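Local structure of antigen 43 (Escherichia coli, 4KH3) at residues S449-V454 against E468-L473; L424-G429 against V444-S449; A431-G436 against S455-T460; K462-N467 against V478-I483; T386-G391 against N408-T413. The protein mediates the self-association of Escherichia coli cells as an autotransporter, a Velcro-like clumping that is probably linked to biofilm formation. All blocks are in the same frame, centred on the assembly; numbering follows the deposited sequence.

Contact 1: residues S449-V454 against E468-L473; sequences SGTLTV and EGTLTL
Two successive coils of a parallel beta-helix meet where strand 451-454 runs beside strand 469-473, their directions only 8° apart. The backbones are knitted by alternating bonds: G450 O takes T470 N, L452 N gives to T470 O, L452 O takes T472 N, and V454 N reaches T472 O at 2.7 Å in a nearly straight bond (177°). As in beta-helix walls generally, the in-step register sets like above like, with threonines on one face and aliphatic residues on the buried one. T451 and T470 lie side by side and point the same way. Each has CG2 anti to its backbone N, so the two CG2 methyls touch at 3.7 Å, while T451 OG1 rests 3.5 Å from T470 CB. On the inner face the tip of L471 does the touching: its CD1 packs 3.7 Å from L452 CG and 3.4 Å from L452 O. L473 instead sends CG anti to its carbonyl carbon (chi1 -53°), and its CD2 settles 3.7 Å from V454 CB. At the start of the pair G469, with positive phi, slips its CA 3.7 Å from G450 O.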
# COMPACT_ATOMS: atom_id res chain seq x y z
N SER A 449 24.31 30.49 -11.55
CA SER A 449 24.08 31.42 -10.45
C SER A 449 23.80 30.75 -9.10
O SER A 449 23.60 31.42 -8.09
CB SER A 449 22.93 32.36 -10.81
OG SER A 449 21.74 31.64 -11.08
N GLY A 450 23.79 29.42 -9.08
CA GLY A 450 23.49 28.70 -7.87
C GLY A 450 24.62 28.68 -6.86
O GLY A 450 25.65 29.32 -7.05
N THR A 451 24.42 27.94 -5.78
CA THR A 451 25.42 27.85 -4.73
C THR A 451 25.90 26.42 -4.57
O THR A 451 25.10 25.50 -4.41
CB THR A 451 24.84 28.33 -3.40
OG1 THR A 451 24.44 29.70 -3.53
CG2 THR A 451 25.86 28.19 -2.29
N LEU A 452 27.22 26.23 -4.62
CA LEU A 452 27.82 24.97 -4.26
C LEU A 452 28.22 25.05 -2.81
O LEU A 452 29.08 25.85 -2.45
CB LEU A 452 29.04 24.67 -5.13
CG LEU A 452 29.91 23.48 -4.70
CD1 LEU A 452 29.09 22.22 -4.56
CD2 LEU A 452 31.03 23.27 -5.70
N THR A 453 27.59 24.25 -1.97
CA THR A 453 27.96 24.16 -0.57
C THR A 453 28.82 22.93 -0.36
O THR A 453 28.45 21.84 -0.77
CB THR A 453 26.73 24.01 0.35
OG1 THR A 453 25.83 25.12 0.17
CG2 THR A 453 27.16 23.91 1.82
N VAL A 454 29.97 23.12 0.27
CA VAL A 454 30.78 22.01 0.72
C VAL A 454 30.68 21.99 2.24
O VAL A 454 31.05 22.95 2.90
CB VAL A 454 32.24 22.17 0.29
CG1 VAL A 454 33.08 21.03 0.82
CG2 VAL A 454 32.33 22.26 -1.22
N GLU A 468 31.19 31.25 -11.68
CA GLU A 468 29.95 32.00 -11.47
C GLU A 468 29.27 31.55 -10.18
O GLU A 468 29.43 30.41 -9.74
CB GLU A 468 29.01 31.85 -12.67
CG GLU A 468 27.80 32.80 -12.66
CD GLU A 468 28.19 34.29 -12.79
OE1 GLU A 468 27.36 35.14 -12.40
OE2 GLU A 468 29.30 34.61 -13.28
N GLY A 469 28.52 32.46 -9.57
CA GLY A 469 27.74 32.11 -8.40
C GLY A 469 28.55 31.91 -7.15
O GLY A 469 29.68 32.38 -7.07
N THR A 470 27.98 31.20 -6.18
CA THR A 470 28.52 31.13 -4.83
C THR A 470 29.14 29.78 -4.47
O THR A 470 28.55 28.73 -4.73
CB THR A 470 27.42 31.42 -3.79
OG1 THR A 470 26.90 32.73 -4.01
CG2 THR A 470 27.95 31.30 -2.36
N LEU A 471 30.32 29.81 -3.87
CA LEU A 471 30.91 28.61 -3.30
C LEU A 471 30.98 28.81 -1.81
O LEU A 471 31.60 29.76 -1.33
CB LEU A 471 32.32 28.39 -3.86
CG LEU A 471 33.10 27.25 -3.21
CD1 LEU A 471 32.35 25.94 -3.38
CD2 LEU A 471 34.50 27.15 -3.79
N THR A 472 30.33 27.93 -1.06
CA THR A 472 30.34 28.03 0.39
C THR A 472 31.07 26.85 0.98
O THR A 472 30.75 25.70 0.68
CB THR A 472 28.91 28.12 0.96
OG1 THR A 472 28.32 29.36 0.57
CG2 THR A 472 28.93 28.03 2.48
N LEU A 473 32.06 27.13 1.82
CA LEU A 473 32.84 26.07 2.41
C LEU A 473 32.58 26.06 3.91
O LEU A 473 33.15 26.85 4.66
CB LEU A 473 34.33 26.28 2.14
CG LEU A 473 34.71 26.47 0.68
CD1 LEU A 473 36.20 26.71 0.55
CD2 LEU A 473 34.30 25.26 -0.13

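Contact 2: residues L424-G429 against V444-S449; sequences LTIREG and VEKSGS
I426 and K446 carry the buried side of this pairing between strands 424-426 and 444-446, which belong to adjacent coils of the parallel beta-helix. Their side chains cross obliquely. K446 leaves the backbone with CG anti to N and then bends at chi2 (59°), which brings CD within 3.6 Å of I426 CG2; CE passes the same methyl. Beyond it NZ donates to S447 O at 2.7 Å, from 62° above that carbonyl plane, and also bonds to G450 O and E468 O, so three carbonyls hold the amine of a buried lysine. On the other face T425 turns OG1 anti to its backbone N, 3.7 Å from E445 CB, while the end of the glutamate leads away. S447 OG lies 3.4 Å from R427 CA. One water joins T425 OG1, S447 OG and I426 O, linking the two segments on this side. The backbones are bonded E445 N to L424 O, I426 N to E445 O and S447 N to I426 O. Past the strand ends a second water donates to G429 O at 2.9 Å and to S447 O at 2.8 Å.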
# COMPACT_ATOMS: atom_id res chain seq x y z
N LEU A 424 34.83 17.50 -11.48
CA LEU A 424 33.57 17.63 -10.77
C LEU A 424 32.98 18.99 -11.11
O LEU A 424 33.61 20.02 -10.88
CB LEU A 424 33.80 17.50 -9.27
CG LEU A 424 32.60 17.68 -8.34
CD1 LEU A 424 31.52 16.68 -8.71
CD2 LEU A 424 33.01 17.52 -6.88
N THR A 425 31.78 19.02 -11.68
CA THR A 425 31.25 20.27 -12.21
C THR A 425 29.82 20.57 -11.78
O THR A 425 28.95 19.70 -11.82
CB THR A 425 31.37 20.36 -13.76
OG1 THR A 425 30.90 21.63 -14.21
CG2 THR A 425 30.55 19.28 -14.43
N ILE A 426 29.60 21.82 -11.37
CA ILE A 426 28.27 22.32 -11.04
C ILE A 426 27.94 23.42 -12.03
O ILE A 426 28.64 24.43 -12.11
CB ILE A 426 28.22 22.87 -9.61
CG1 ILE A 426 28.30 21.73 -8.59
CG2 ILE A 426 26.93 23.68 -9.39
CD1 ILE A 426 29.68 21.15 -8.39
N ARG A 427 26.88 23.24 -12.81
CA ARG A 427 26.63 24.14 -13.92
C ARG A 427 25.32 24.93 -13.81
O ARG A 427 25.10 25.90 -14.53
CB ARG A 427 26.65 23.35 -15.22
CG ARG A 427 27.93 22.57 -15.42
CD ARG A 427 27.95 21.86 -16.77
NE ARG A 427 27.70 22.79 -17.86
CZ ARG A 427 26.93 22.50 -18.91
NH1 ARG A 427 26.35 21.31 -19.01
NH2 ARG A 427 26.75 23.41 -19.87
N GLU A 428 24.45 24.52 -12.89
CA GLU A 428 23.07 24.99 -12.88
C GLU A 428 22.41 24.67 -11.54
O GLU A 428 22.49 23.55 -11.06
CB GLU A 428 22.32 24.31 -14.02
CG GLU A 428 20.91 24.79 -14.29
CD GLU A 428 20.24 23.99 -15.39
OE1 GLU A 428 20.93 23.16 -16.03
OE2 GLU A 428 19.02 24.17 -15.61
N GLY A 429 21.79 25.67 -10.91
CA GLY A 429 21.18 25.49 -9.60
C GLY A 429 22.18 25.25 -8.47
O GLY A 429 23.34 25.64 -8.54
N VAL A 444 37.42 21.07 -9.42
CA VAL A 444 36.00 21.38 -9.34
C VAL A 444 35.69 22.62 -10.18
O VAL A 444 36.43 23.61 -10.11
CB VAL A 444 35.56 21.63 -7.89
CG1 VAL A 444 34.04 21.67 -7.81
CG2 VAL A 444 36.13 20.56 -6.96
N GLU A 445 34.62 22.57 -10.97
CA GLU A 445 34.19 23.72 -11.76
C GLU A 445 32.84 24.21 -11.25
O GLU A 445 31.90 23.41 -11.11
CB GLU A 445 34.02 23.34 -13.24
CG GLU A 445 35.10 22.45 -13.80
CD GLU A 445 36.28 23.22 -14.36
OE1 GLU A 445 36.06 24.35 -14.87
OE2 GLU A 445 37.42 22.71 -14.27
N LYS A 446 32.73 25.50 -10.97
CA LYS A 446 31.46 26.06 -10.51
C LYS A 446 30.98 27.18 -11.43
O LYS A 446 31.63 28.23 -11.56
CB LYS A 446 31.56 26.56 -9.07
CG LYS A 446 30.34 27.36 -8.60
CD LYS A 446 29.06 26.54 -8.70
CE LYS A 446 27.84 27.33 -8.21
NZ LYS A 446 27.35 28.36 -9.19
N SER A 447 29.85 26.95 -12.08
CA SER A 447 29.24 27.94 -12.93
C SER A 447 27.75 28.00 -12.63
O SER A 447 27.26 27.32 -11.72
CB SER A 447 29.49 27.62 -14.41
OG SER A 447 29.10 26.30 -14.72
N GLY A 448 27.02 28.83 -13.37
CA GLY A 448 25.64 29.11 -13.04
C GLY A 448 25.51 29.95 -11.78
O GLY A 448 26.47 30.11 -11.01
N SER A 449 24.31 30.49 -11.55
CA SER A 449 24.08 31.42 -10.45
C SER A 449 23.80 30.75 -9.10
O SER A 449 23.60 31.42 -8.09
CB SER A 449 22.93 32.36 -10.81
OG SER A 449 21.74 31.64 -11.08
O HOH W 1 31.14 24.68 -14.06
O HOH W 2 24.79 27.25 -10.46

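Contact 3: residues A431-G436 against S455-T460; sequences ALLQGG and SNTTLT
T457 reaches from one coil to the G435-G436 bend of the coil before it, and its short side chain meets backbone at every atom. CB sits 3.6 Å from G435 O. Beyond it the two branches part. With chi1 at -54°, OG1 stands anti to its own carbonyl carbon and falls 3.2 Å from G435 O; S455 O of its own segment is just as near OG1, at 3.2 Å, so the single hydroxyl proton has two candidate acceptors and which one it serves is not settled. The other branch, CG2, lies anti to the backbone N and presses its methyl against the same carbonyl, 3.3 Å from G435 O, with G436 O somewhat farther off. Backbone bonds flank the threonine on both sides. Before it, S455 N donates to L433 O at 2.9 Å and G435 N returns to S455 O at 3.0 Å; after it, T458 N binds G436 O at 3.1 Å. The backbone N of T457 is held by S476 OG, from the next coil.

Q434 and S455 form the one parallel bridge here, and Q434 CA comes 3.1 Å from S455 O. The amide of Q434 turns the other way, its NE2 bonding to T413 OG1 on the neighbouring strand 410-414. L433 CD2 and L459 CD1 meet loosely inside the bend. Positive phi at G435, G436 and N456 goes with the turn of both segments out of the wall. The step from Q434/S455 to G435/T457 skips N456, and the two turns form a stacked corner of a parallel beta-helix.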
# COMPACT_ATOMS: atom_id res chain seq x y z
N ALA A 431 24.07 22.81 -5.34
CA ALA A 431 24.60 21.48 -5.12
C ALA A 431 25.17 21.37 -3.71
O ALA A 431 25.61 22.37 -3.14
CB ALA A 431 25.66 21.14 -6.16
N LEU A 432 25.13 20.18 -3.13
CA LEU A 432 25.70 19.95 -1.81
C LEU A 432 26.68 18.79 -1.87
O LEU A 432 26.32 17.69 -2.30
CB LEU A 432 24.61 19.65 -0.78
CG LEU A 432 25.10 19.35 0.65
CD1 LEU A 432 25.85 20.54 1.19
CD2 LEU A 432 23.95 18.98 1.60
N LEU A 433 27.91 19.03 -1.45
CA LEU A 433 28.89 17.98 -1.26
C LEU A 433 29.15 17.95 0.22
O LEU A 433 29.51 18.96 0.80
CB LEU A 433 30.18 18.28 -2.01
CG LEU A 433 31.44 17.52 -1.60
CD1 LEU A 433 31.30 16.05 -1.87
CD2 LEU A 433 32.63 18.08 -2.34
N GLN A 434 28.93 16.80 0.85
CA GLN A 434 29.00 16.75 2.30
C GLN A 434 29.62 15.46 2.82
O GLN A 434 29.47 14.39 2.22
CB GLN A 434 27.62 16.92 2.90
CG GLN A 434 26.65 15.82 2.52
CD GLN A 434 25.33 15.91 3.26
OE1 GLN A 434 25.22 16.61 4.26
NE2 GLN A 434 24.33 15.20 2.75
N GLY A 435 30.30 15.57 3.95
CA GLY A 435 30.83 14.43 4.66
C GLY A 435 32.12 13.89 4.08
O GLY A 435 32.57 14.30 3.00
N GLY A 436 32.72 12.96 4.82
CA GLY A 436 33.85 12.19 4.35
C GLY A 436 35.01 12.98 3.81
O GLY A 436 35.42 14.00 4.37
N SER A 455 30.17 20.90 2.80
CA SER A 455 29.93 20.84 4.24
C SER A 455 30.56 19.62 4.92
O SER A 455 30.24 18.48 4.58
CB SER A 455 28.43 20.89 4.54
OG SER A 455 28.18 20.67 5.92
N ASN A 456 31.44 19.88 5.88
CA ASN A 456 32.04 18.82 6.69
C ASN A 456 32.74 17.77 5.83
O ASN A 456 32.55 16.57 5.99
CB ASN A 456 30.99 18.19 7.61
CG ASN A 456 31.61 17.24 8.64
OD1 ASN A 456 32.79 17.35 8.98
ND2 ASN A 456 30.80 16.30 9.13
N THR A 457 33.57 18.25 4.92
CA THR A 457 34.32 17.39 4.01
C THR A 457 35.80 17.74 4.08
O THR A 457 36.17 18.88 4.32
CB THR A 457 33.83 17.62 2.56
OG1 THR A 457 32.41 17.43 2.50
CG2 THR A 457 34.51 16.65 1.61
N THR A 458 36.66 16.75 3.90
CA THR A 458 38.04 17.06 3.61
C THR A 458 38.16 17.06 2.09
O THR A 458 38.08 16.02 1.46
CB THR A 458 39.00 16.05 4.24
OG1 THR A 458 38.94 16.18 5.67
CG2 THR A 458 40.42 16.30 3.77
N LEU A 459 38.32 18.24 1.52
CA LEU A 459 38.39 18.39 0.07
C LEU A 459 39.79 18.78 -0.41
O LEU A 459 40.25 19.90 -0.17
CB LEU A 459 37.37 19.42 -0.40
CG LEU A 459 37.41 19.67 -1.90
CD1 LEU A 459 37.07 18.40 -2.65
CD2 LEU A 459 36.45 20.78 -2.27
N THR A 460 40.46 17.85 -1.07
CA THR A 460 41.78 18.12 -1.63
C THR A 460 41.74 17.94 -3.13
O THR A 460 41.59 16.83 -3.64
CB THR A 460 42.83 17.20 -1.05
OG1 THR A 460 42.79 17.27 0.38
CG2 THR A 460 44.20 17.61 -1.55

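Contact 4: residues K462-N467 against V478-I483; sequences KAVNLN and VTTDVI
T480 turns OG1 anti to its backbone N (chi1 -176°), and V464 sets CG2 anti to its carbonyl carbon; the two side chains cross at about a right angle. T480 OG1 ends 3.2 Å from A463 CA, and the T480 CG2 methyl touches V464 CG2 at 3.7 Å. OG1 takes no bond from V464 N or A463 N despite being close to both; it is weakly bonded to Q461 O instead. Both segments turn a corner here, at K462 and at T480, after which strands 463-466 and 481-483 run parallel on adjacent coils of the beta-helix.

I483 lies side by side with N465, pointing the same way. Its tip CD1 comes 4.0 Å from N465 OD1 and 4.1 Å from A463 CB, so the end of the isoleucine spans two residues of the neighbouring strand. On the opposite, buried face, L466 CB meets V482 CG1 at 4.3 Å. Three backbone bonds join the strands. I483 N to V464 O, at 2.9 Å, is well aligned. V464 N reaches D481 O at 3.0 Å, and L466 N to I483 O, also 3.0 Å, is bent to 131° at the hydrogen.

ND2 of N465 looks back to the previous coil through a weak bond to E445 OE2. The chemistry across the pair itself is mainly backbone bonding and apolar contact, with the T480 hydroxyl and N465 OD1 lying against carbon. The two outer donors both stand about 45° above their carbonyl planes, while the middle bond, I483 N to V464 O, is straight, which suggests that the pairing is most regular around V464.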
# COMPACT_ATOMS: atom_id res chain seq x y z
N LYS A 462 43.15 19.86 -7.10
CA LYS A 462 44.20 20.67 -7.69
C LYS A 462 43.75 22.12 -7.75
O LYS A 462 44.50 23.03 -7.41
CB LYS A 462 44.54 20.18 -9.09
CG LYS A 462 45.70 20.92 -9.73
CD LYS A 462 45.61 20.91 -11.25
CE LYS A 462 46.91 21.36 -11.91
NZ LYS A 462 48.03 20.41 -11.64
N ALA A 463 42.51 22.32 -8.16
CA ALA A 463 41.98 23.66 -8.34
C ALA A 463 40.47 23.64 -8.26
O ALA A 463 39.83 22.67 -8.66
CB ALA A 463 42.42 24.23 -9.69
N VAL A 464 39.90 24.71 -7.73
CA VAL A 464 38.47 24.92 -7.83
C VAL A 464 38.24 26.12 -8.73
O VAL A 464 38.60 27.23 -8.38
CB VAL A 464 37.85 25.19 -6.46
CG1 VAL A 464 36.35 25.46 -6.59
CG2 VAL A 464 38.12 24.02 -5.53
N ASN A 465 37.69 25.89 -9.92
CA ASN A 465 37.41 27.00 -10.82
C ASN A 465 36.06 27.62 -10.50
O ASN A 465 35.02 27.16 -10.96
CB ASN A 465 37.45 26.55 -12.28
CG ASN A 465 38.82 26.06 -12.70
OD1 ASN A 465 39.78 26.83 -12.77
ND2 ASN A 465 38.93 24.77 -12.98
N LEU A 466 36.09 28.68 -9.69
CA LEU A 466 34.88 29.41 -9.33
C LEU A 466 34.55 30.43 -10.40
O LEU A 466 35.04 31.56 -10.36
CB LEU A 466 35.08 30.09 -7.98
CG LEU A 466 33.92 30.89 -7.39
CD1 LEU A 466 32.63 30.11 -7.51
CD2 LEU A 466 34.22 31.21 -5.93
N ASN A 467 33.71 30.04 -11.36
CA ASN A 467 33.44 30.89 -12.53
C ASN A 467 32.20 31.75 -12.40
O ASN A 467 32.16 32.84 -12.96
CB ASN A 467 33.33 30.05 -13.81
CG ASN A 467 34.57 29.22 -14.05
OD1 ASN A 467 35.65 29.53 -13.54
ND2 ASN A 467 34.43 28.15 -14.83
N VAL A 478 39.82 22.32 3.46
CA VAL A 478 40.00 22.39 2.02
C VAL A 478 41.43 22.72 1.62
O VAL A 478 42.04 23.62 2.19
CB VAL A 478 39.06 23.44 1.42
CG1 VAL A 478 39.18 23.46 -0.10
CG2 VAL A 478 37.64 23.16 1.85
N THR A 479 41.95 21.99 0.65
CA THR A 479 43.32 22.14 0.20
C THR A 479 43.37 22.19 -1.33
O THR A 479 43.34 21.16 -2.01
CB THR A 479 44.22 20.98 0.73
OG1 THR A 479 44.14 20.91 2.17
CG2 THR A 479 45.67 21.19 0.32
N THR A 480 43.44 23.40 -1.88
CA THR A 480 43.27 23.62 -3.31
C THR A 480 43.63 25.06 -3.66
O THR A 480 43.93 25.86 -2.78
CB THR A 480 41.80 23.37 -3.74
OG1 THR A 480 41.67 23.49 -5.16
CG2 THR A 480 40.89 24.40 -3.09
N ASP A 481 43.60 25.38 -4.95
CA ASP A 481 43.72 26.75 -5.41
C ASP A 481 42.37 27.21 -5.92
O ASP A 481 41.93 26.80 -6.99
CB ASP A 481 44.73 26.86 -6.56
CG ASP A 481 46.16 26.90 -6.08
OD1 ASP A 481 46.38 26.78 -4.85
OD2 ASP A 481 47.06 27.04 -6.94
N VAL A 482 41.70 28.07 -5.16
CA VAL A 482 40.45 28.63 -5.65
C VAL A 482 40.76 29.72 -6.67
O VAL A 482 41.39 30.72 -6.35
CB VAL A 482 39.59 29.20 -4.53
CG1 VAL A 482 38.23 29.62 -5.09
CG2 VAL A 482 39.41 28.17 -3.44
N ILE A 483 40.31 29.50 -7.90
CA ILE A 483 40.54 30.44 -8.98
C ILE A 483 39.22 31.09 -9.36
O ILE A 483 38.42 30.51 -10.09
CB ILE A 483 41.15 29.73 -10.19
CG1 ILE A 483 42.42 28.99 -9.76
CG2 ILE A 483 41.44 30.71 -11.33
CD1 ILE A 483 42.98 28.10 -10.83

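Contact 5: residues T386-G391 against N408-T413; sequences TTVNGG and NGAILT
N389 and N408 bring two turns of the parallel beta-helix together, where strand 382-389 gives way to a bend and strand 410-413 runs in the next wall. The polar link is side chain to side chain: N408 ND2 donates to N389 OD1 at 2.7 Å, with 158° at the hydrogen. The donor approaches in the plane of the N389 carbonyl, and OD1 in turn lies close to the amide plane of N408, although the two amides are turned 56° from each other. The side chains of N408 and N389 lie side by side and point the same way; N389 ND2 is held separately by E370 OE1. One backbone bond crosses as well, I411 N to G391 O at 3.1 Å. The apolar part is small and lies on the buried side: V388, with CG1 anti to N, places that methyl 3.6 Å from A410 CB, which also rests 3.5 Å from V388 O. The rest is close backbone passage. G390 and G409 both take positive phi, values that suit glycine, and the two segments come near enough for bare backbone to meet bare backbone, with G390 CA only 3.2 Å from N408 O.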
# COMPACT_ATOMS: atom_id res chain seq x y z
N THR A 386 28.89 10.47 -14.29
CA THR A 386 27.60 10.62 -13.62
C THR A 386 27.08 12.06 -13.73
O THR A 386 27.83 13.02 -13.52
CB THR A 386 27.72 10.31 -12.14
OG1 THR A 386 28.48 9.12 -11.95
CG2 THR A 386 26.33 10.17 -11.53
N THR A 387 25.81 12.19 -14.08
CA THR A 387 25.10 13.45 -13.92
C THR A 387 24.07 13.27 -12.81
O THR A 387 23.17 12.42 -12.91
CB THR A 387 24.38 13.88 -15.20
OG1 THR A 387 25.33 14.11 -16.24
CG2 THR A 387 23.62 15.17 -14.96
N VAL A 388 24.21 14.05 -11.74
CA VAL A 388 23.20 14.10 -10.69
C VAL A 388 22.42 15.39 -10.87
O VAL A 388 22.98 16.48 -10.78
CB VAL A 388 23.83 14.10 -9.29
CG1 VAL A 388 22.75 13.98 -8.24
CG2 VAL A 388 24.80 12.97 -9.17
N ASN A 389 21.13 15.27 -11.16
CA ASN A 389 20.30 16.43 -11.44
C ASN A 389 19.12 16.47 -10.47
O ASN A 389 18.00 16.13 -10.83
CB ASN A 389 19.81 16.39 -12.88
CG ASN A 389 19.10 17.67 -13.30
OD1 ASN A 389 19.41 18.76 -12.83
ND2 ASN A 389 18.13 17.54 -14.19
N GLY A 390 19.40 16.89 -9.24
CA GLY A 390 18.38 16.89 -8.21
C GLY A 390 18.36 15.62 -7.38
O GLY A 390 17.73 15.57 -6.32
N GLY A 391 19.04 14.59 -7.86
CA GLY A 391 19.09 13.32 -7.16
C GLY A 391 20.10 13.23 -6.02
O GLY A 391 20.65 14.24 -5.57
N ASN A 408 21.04 21.45 -9.83
CA ASN A 408 19.64 21.57 -9.43
C ASN A 408 19.19 20.79 -8.20
O ASN A 408 18.22 20.04 -8.28
CB ASN A 408 18.75 21.18 -10.60
CG ASN A 408 18.96 22.05 -11.81
OD1 ASN A 408 19.05 23.27 -11.69
ND2 ASN A 408 19.04 21.44 -12.98
N GLY A 409 19.88 20.97 -7.08
CA GLY A 409 19.47 20.32 -5.85
C GLY A 409 20.21 19.03 -5.60
O GLY A 409 19.92 18.31 -4.64
N ALA A 410 21.17 18.73 -6.46
CA ALA A 410 21.98 17.52 -6.32
C ALA A 410 22.64 17.46 -4.95
O ALA A 410 23.08 18.47 -4.40
CB ALA A 410 23.01 17.45 -7.42
N ILE A 411 22.70 16.26 -4.39
CA ILE A 411 23.45 16.04 -3.16
C ILE A 411 24.44 14.91 -3.41
O ILE A 411 24.11 13.89 -4.00
CB ILE A 411 22.54 15.67 -1.99
CG1 ILE A 411 21.61 16.83 -1.64
CG2 ILE A 411 23.36 15.28 -0.77
CD1 ILE A 411 20.71 16.55 -0.45
N LEU A 412 25.68 15.13 -2.99
CA LEU A 412 26.73 14.14 -3.07
C LEU A 412 27.25 13.95 -1.67
O LEU A 412 27.90 14.83 -1.12
CB LEU A 412 27.84 14.61 -4.00
CG LEU A 412 29.16 13.84 -3.94
CD1 LEU A 412 28.94 12.36 -4.16
CD2 LEU A 412 30.11 14.40 -4.97
N THR A 413 26.91 12.81 -1.08
CA THR A 413 27.25 12.50 0.30
C THR A 413 28.39 11.49 0.34
O THR A 413 28.30 10.43 -0.27
CB THR A 413 26.02 11.93 1.06
OG1 THR A 413 24.97 12.90 1.08
CG2 THR A 413 26.37 11.56 2.49

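In the fold
All five contacts stack neighbouring coils near the C-terminal end of the beta-helix, and all are partly buried, each with a buried inner side and a more open outer one. Contact 1 divides cleanly into threonine and aliphatic faces; contact 2 buries a lysine among aliphatics; contact 4 mixes A463 and I483 with N465 on its outer face. Contacts 3 and 5 lie at bends, where glycines and single side chains such as T457 and N408 replace long paired runs. Contacts 2 and 4 share a wall, V444 O bonding to N465 N; contacts 1, 3 and 5 share a second, through strands 410-414, 431-434 and 451-455. Inside, L452 packs on I426 and L471 on V464.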